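Ionotropic glutamate receptor bacterial homologue (Nostoc punctiforme, PDB 2PYY) binds L-glutamate through its ligand-binding core, which probably serves as the ligand-sensing part of a bacterial glutamate-receptor ion channel. Local coordinates at residues I28-W31 with R32-T36; R105-D108 with D109-G112. All coordinates share one frame; numbering follows the deposited sequence.

Following the chain from the N terminus, contact 1 comes first, as two adjoining turns of helix 26-38, which in sequence follows strand 5-10 and precedes strand 42-47 of the three-stranded parallel sheet. Contact 2 opens only after the chain has crossed to the six-stranded mixed sheet, in the loop between strands 86-94 and 114-118. The two are in series, neither nested nor crossed, and both are local: contact 1 closes helical turns, contact 2 a tight turn just ahead of strand 114-118. They lie on opposite sides of the chain's centre, their own centres about 39 Å apart, one in each lobe of the periplasmic-binding-protein fold.

Contact 1: residues I28-W31 with R32-T36; sequences IDLW and RSIAT
D29 and R32 lie side by side and point the same way on helix 26-38, joined by a salt bridge in which D29 OD1 stands 2.8 Å from R32 NH1. The arginine sends CG away from its backbone N, then bends at chi3 (-66°), which folds the guanidinium back alongside the aspartate. The two flat groups are not coplanar: their planes are 43° apart. NH1 meets OD1 from above the carboxylate plane, with an N-H...O angle of 140°. A water in the guanidinium plane accepts from R32 NH1 and donates to D29 O, linking the arginine to the backbone too. That carbonyl also takes the backbone N-H of S33, at 3.1 Å from N to D29 O. S33 OG lies 3.0 Å from the same D29 O.

Another side of the helix is apolar. W31 has CG anti to its own N, and this lays the indole beside the following turn, where A35 CB sits over one face, offset toward the rim and 4.1 Å from W31 CE2. I34 crosses the tryptophan side chain at about a right angle, its CG2 4.2 Å from W31 CZ3. I34 CD1 reaches back to L30 CG at 3.9 Å. The indole N-H is satisfied by S42 OG; I200 of helix 197-209 and strand 64-66 pack on W31, and A203 and L207 pack on I34.

D29 has further partners in K219 and W220, both through OD2, so its two carboxylate oxygens are divided between its own helix and helix 212-220. The chemistry implies a buried carboxylate, probably charged, balanced by R32 on its own helix and K219 on helix 212-220, beside an apolar side made by L30, W31, I34 and A35.

Contact 2: residues R105-D108 with D109-G112; sequences RSID and DLPG
D109 turns its carboxylate back over the preceding residues, and OD2 gathers the backbone N-H groups at the start of the turn. R105 N donates to D109 OD2 at 2.8 Å, arriving from above the carboxylate plane, 39° out of it. S106 N is 2.9 Å from the same oxygen, but its bond is bent to 129° and weak; S106 OG adds a long, weak hydrogen bond to D109 OD2 (3.5 Å). With chi1 at -54°, CG lies beside the aspartate's own N, and the group can reach back toward R105.

Two backbone bonds brace this arrangement: D109 N to S106 O at 2.8 Å and L110 N to I107 O at 2.9 Å. I107 CG2 also meets L110 CD1 at 4.2 Å. On the other carboxylate oxygen, a water donates to D109 OD1 and, weakly, to D108 O.

Farther out, L110 and P111 rest on I132, while R105 and I107 touch V177 and L181 of strand 175-190. The successive i+3 to i bonds make a short 3-10 turn, with the D109 carboxylate accepting N-H groups at its N-terminal end, on the surface of the lobe built around the six-stranded sheet, just before strand 114-118.

Contact 1: residues I28-W31 with R32-T36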
loop_
_atom_site.group_PDB
_atom_site.type_symbol
_atom_site.label_atom_id
_atom_site.label_comp_id
_atom_site.label_asym_id
_atom_site.label_seq_id
_atom_site.Cartn_x
_atom_site.Cartn_y
_atom_site.Cartn_z
ATOM N N ILE B 28 18.952 2.883 -9.375
ATOM C CA ILE B 28 20.207 3.621 -9.281
ATOM C C ILE B 28 20.398 4.440 -10.578
ATOM O O ILE B 28 20.712 5.632 -10.533
ATOM C CB ILE B 28 21.426 2.646 -9.066
ATOM C CG1 ILE B 28 21.290 1.940 -7.712
ATOM C CG2 ILE B 28 22.751 3.426 -9.039
ATOM C CD1 ILE B 28 21.188 2.902 -6.528
ATOM N N ASP B 29 20.202 3.810 -11.736
ATOM C CA ASP B 29 20.356 4.529 -13.017
ATOM C C ASP B 29 19.295 5.604 -13.227
ATOM O O ASP B 29 19.579 6.694 -13.730
ATOM C CB ASP B 29 20.305 3.566 -14.212
ATOM C CG ASP B 29 21.492 2.622 -14.248
ATOM O OD1 ASP B 29 22.507 2.920 -13.585
ATOM O OD2 ASP B 29 21.413 1.596 -14.948
ATOM N N LEU B 30 18.059 5.294 -12.850
ATOM C CA LEU B 30 16.983 6.267 -13.010
ATOM C C LEU B 30 17.234 7.497 -12.134
ATOM O O LEU B 30 17.120 8.628 -12.600
ATOM C CB LEU B 30 15.627 5.643 -12.660
ATOM C CG LEU B 30 14.419 6.553 -12.871
ATOM C CD1 LEU B 30 14.312 6.903 -14.339
ATOM C CD2 LEU B 30 13.154 5.855 -12.395
ATOM N N TRP B 31 17.569 7.292 -10.865
ATOM C CA TRP B 31 17.819 8.441 -10.009
ATOM C C TRP B 31 18.999 9.290 -10.525
ATOM O O TRP B 31 18.931 10.515 -10.534
ATOM C CB TRP B 31 18.091 7.999 -8.572
ATOM C CG TRP B 31 18.535 9.142 -7.732
ATOM C CD1 TRP B 31 19.787 9.351 -7.227
ATOM C CD2 TRP B 31 17.769 10.305 -7.408
ATOM N NE1 TRP B 31 19.849 10.576 -6.613
ATOM C CE2 TRP B 31 18.621 11.177 -6.702
ATOM C CE3 TRP B 31 16.439 10.692 -7.634
ATOM C CZ2 TRP B 31 18.199 12.421 -6.238
ATOM C CZ3 TRP B 31 16.018 11.939 -7.167
ATOM C CH2 TRP B 31 16.898 12.780 -6.471
ATOM N N ARG B 32 20.075 8.635 -10.946
ATOM C CA ARG B 32 21.238 9.353 -11.459
ATOM C C ARG B 32 20.847 10.266 -12.621
ATOM O O ARG B 32 21.297 11.401 -12.690
ATOM C CB ARG B 32 22.307 8.364 -11.920
ATOM C CG ARG B 32 23.570 9.008 -12.481
ATOM C CD ARG B 32 24.431 7.998 -13.232
ATOM N NE ARG B 32 24.973 6.956 -12.347
ATOM C CZ ARG B 32 24.780 5.653 -12.527
ATOM N NH1 ARG B 32 24.054 5.231 -13.557
ATOM N NH2 ARG B 32 25.323 4.777 -11.689
ATOM N N SER B 33 19.995 9.779 -13.525
ATOM C CA SER B 33 19.560 10.582 -14.673
ATOM C C SER B 33 18.714 11.767 -14.245
ATOM O O SER B 33 18.868 12.882 -14.746
ATOM C CB SER B 33 18.743 9.740 -15.658
ATOM O OG SER B 33 19.455 8.593 -16.065
ATOM N N ILE B 34 17.797 11.501 -13.325
ATOM C CA ILE B 34 16.908 12.527 -12.807
ATOM C C ILE B 34 17.742 13.613 -12.138
ATOM O O ILE B 34 17.514 14.798 -12.345
ATOM C CB ILE B 34 15.937 11.927 -11.776
ATOM C CG1 ILE B 34 15.028 10.898 -12.452
ATOM C CG2 ILE B 34 15.138 13.024 -11.118
ATOM C CD1 ILE B 34 14.105 10.170 -11.487
ATOM N N ALA B 35 18.719 13.190 -11.343
ATOM C CA ALA B 35 19.591 14.112 -10.623
ATOM C C ALA B 35 20.500 14.897 -11.560
ATOM O O ALA B 35 20.693 16.097 -11.391
ATOM C CB ALA B 35 20.426 13.347 -9.613
ATOM N N THR B 36 21.072 14.217 -12.540
ATOM C CA THR B 36 21.955 14.890 -13.474
ATOM C C THR B 36 21.161 15.926 -14.274
ATOM O O THR B 36 21.635 17.037 -14.513
ATOM C CB THR B 36 22.638 13.881 -14.395
ATOM O OG1 THR B 36 21.655 13.017 -14.952
ATOM C CG2 THR B 36 23.639 13.043 -13.617
HETATM O O HOH W 1 22.196 6.324 -15.379
#

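Contact 2: residues R105-D108 with D109-G112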
loop_
_atom_site.group_PDB
_atom_site.type_symbol
_atom_site.label_atom_id
_atom_site.label_comp_id
_atom_site.label_asym_id
_atom_site.label_seq_id
_atom_site.Cartn_x
_atom_site.Cartn_y
_atom_site.Cartn_z
ATOM N N ARG B 105 -1.323 -22.657 -5.545
ATOM C CA ARG B 105 -1.352 -22.140 -6.907
ATOM C C ARG B 105 -1.900 -20.730 -6.985
ATOM O O ARG B 105 -1.794 -20.079 -8.021
ATOM C CB ARG B 105 -2.212 -23.044 -7.792
ATOM C CG ARG B 105 -1.801 -24.512 -7.794
ATOM C CD ARG B 105 -1.221 -24.897 -9.138
ATOM N NE ARG B 105 0.188 -24.539 -9.254
ATOM C CZ ARG B 105 0.795 -24.264 -10.404
ATOM N NH1 ARG B 105 0.114 -24.291 -11.539
ATOM N NH2 ARG B 105 2.088 -23.986 -10.425
ATOM N N SER B 106 -2.507 -20.262 -5.900
ATOM C CA SER B 106 -3.065 -18.916 -5.881
ATOM C C SER B 106 -3.347 -18.446 -4.459
ATOM O O SER B 106 -3.093 -19.167 -3.498
ATOM C CB SER B 106 -4.361 -18.870 -6.701
ATOM O OG SER B 106 -5.391 -19.624 -6.084
ATOM N N ILE B 107 -3.876 -17.233 -4.342
ATOM C CA ILE B 107 -4.200 -16.647 -3.045
ATOM C C ILE B 107 -5.057 -17.597 -2.228
ATOM O O ILE B 107 -4.854 -17.763 -1.023
ATOM C CB ILE B 107 -4.990 -15.356 -3.210
ATOM C CG1 ILE B 107 -4.679 -14.734 -4.576
ATOM C CG2 ILE B 107 -4.653 -14.406 -2.078
ATOM C CD1 ILE B 107 -5.593 -13.574 -4.944
ATOM N N ASP B 108 -6.020 -18.214 -2.903
ATOM C CA ASP B 108 -6.938 -19.157 -2.280
ATOM C C ASP B 108 -6.221 -20.289 -1.575
ATOM O O ASP B 108 -6.798 -20.940 -0.711
ATOM C CB ASP B 108 -7.877 -19.746 -3.336
ATOM C CG ASP B 108 -8.813 -18.715 -3.920
ATOM O OD1 ASP B 108 -9.582 -19.070 -4.841
ATOM O OD2 ASP B 108 -8.785 -17.550 -3.464
ATOM N N ASP B 109 -4.963 -20.522 -1.934
ATOM C CA ASP B 109 -4.209 -21.604 -1.317
ATOM C C ASP B 109 -3.256 -21.150 -0.219
ATOM O O ASP B 109 -2.416 -21.926 0.220
ATOM C CB ASP B 109 -3.404 -22.352 -2.376
ATOM C CG ASP B 109 -4.259 -22.843 -3.516
ATOM O OD1 ASP B 109 -5.231 -23.579 -3.250
ATOM O OD2 ASP B 109 -3.954 -22.482 -4.671
ATOM N N LEU B 110 -3.383 -19.908 0.227
ATOM C CA LEU B 110 -2.495 -19.396 1.259
ATOM C C LEU B 110 -3.022 -19.590 2.675
ATOM O O LEU B 110 -2.287 -20.047 3.553
ATOM C CB LEU B 110 -2.205 -17.915 1.013
ATOM C CG LEU B 110 -1.416 -17.567 -0.259
ATOM C CD1 LEU B 110 -1.188 -16.058 -0.315
ATOM C CD2 LEU B 110 -0.082 -18.302 -0.265
ATOM N N PRO B 111 -4.304 -19.250 2.922
ATOM C CA PRO B 111 -4.867 -19.413 4.267
ATOM C C PRO B 111 -4.594 -20.801 4.819
ATOM O O PRO B 111 -4.897 -21.801 4.173
ATOM C CB PRO B 111 -6.353 -19.150 4.048
ATOM C CG PRO B 111 -6.338 -18.137 2.956
ATOM C CD PRO B 111 -5.313 -18.694 2.003
ATOM N N GLY B 112 -4.003 -20.852 6.007
ATOM C CA GLY B 112 -3.693 -22.126 6.625
ATOM C C GLY B 112 -2.273 -22.541 6.318
ATOM O O GLY B 112 -1.844 -23.634 6.684
HETATM O O HOH W 2 -7.660 -23.777 -2.340
#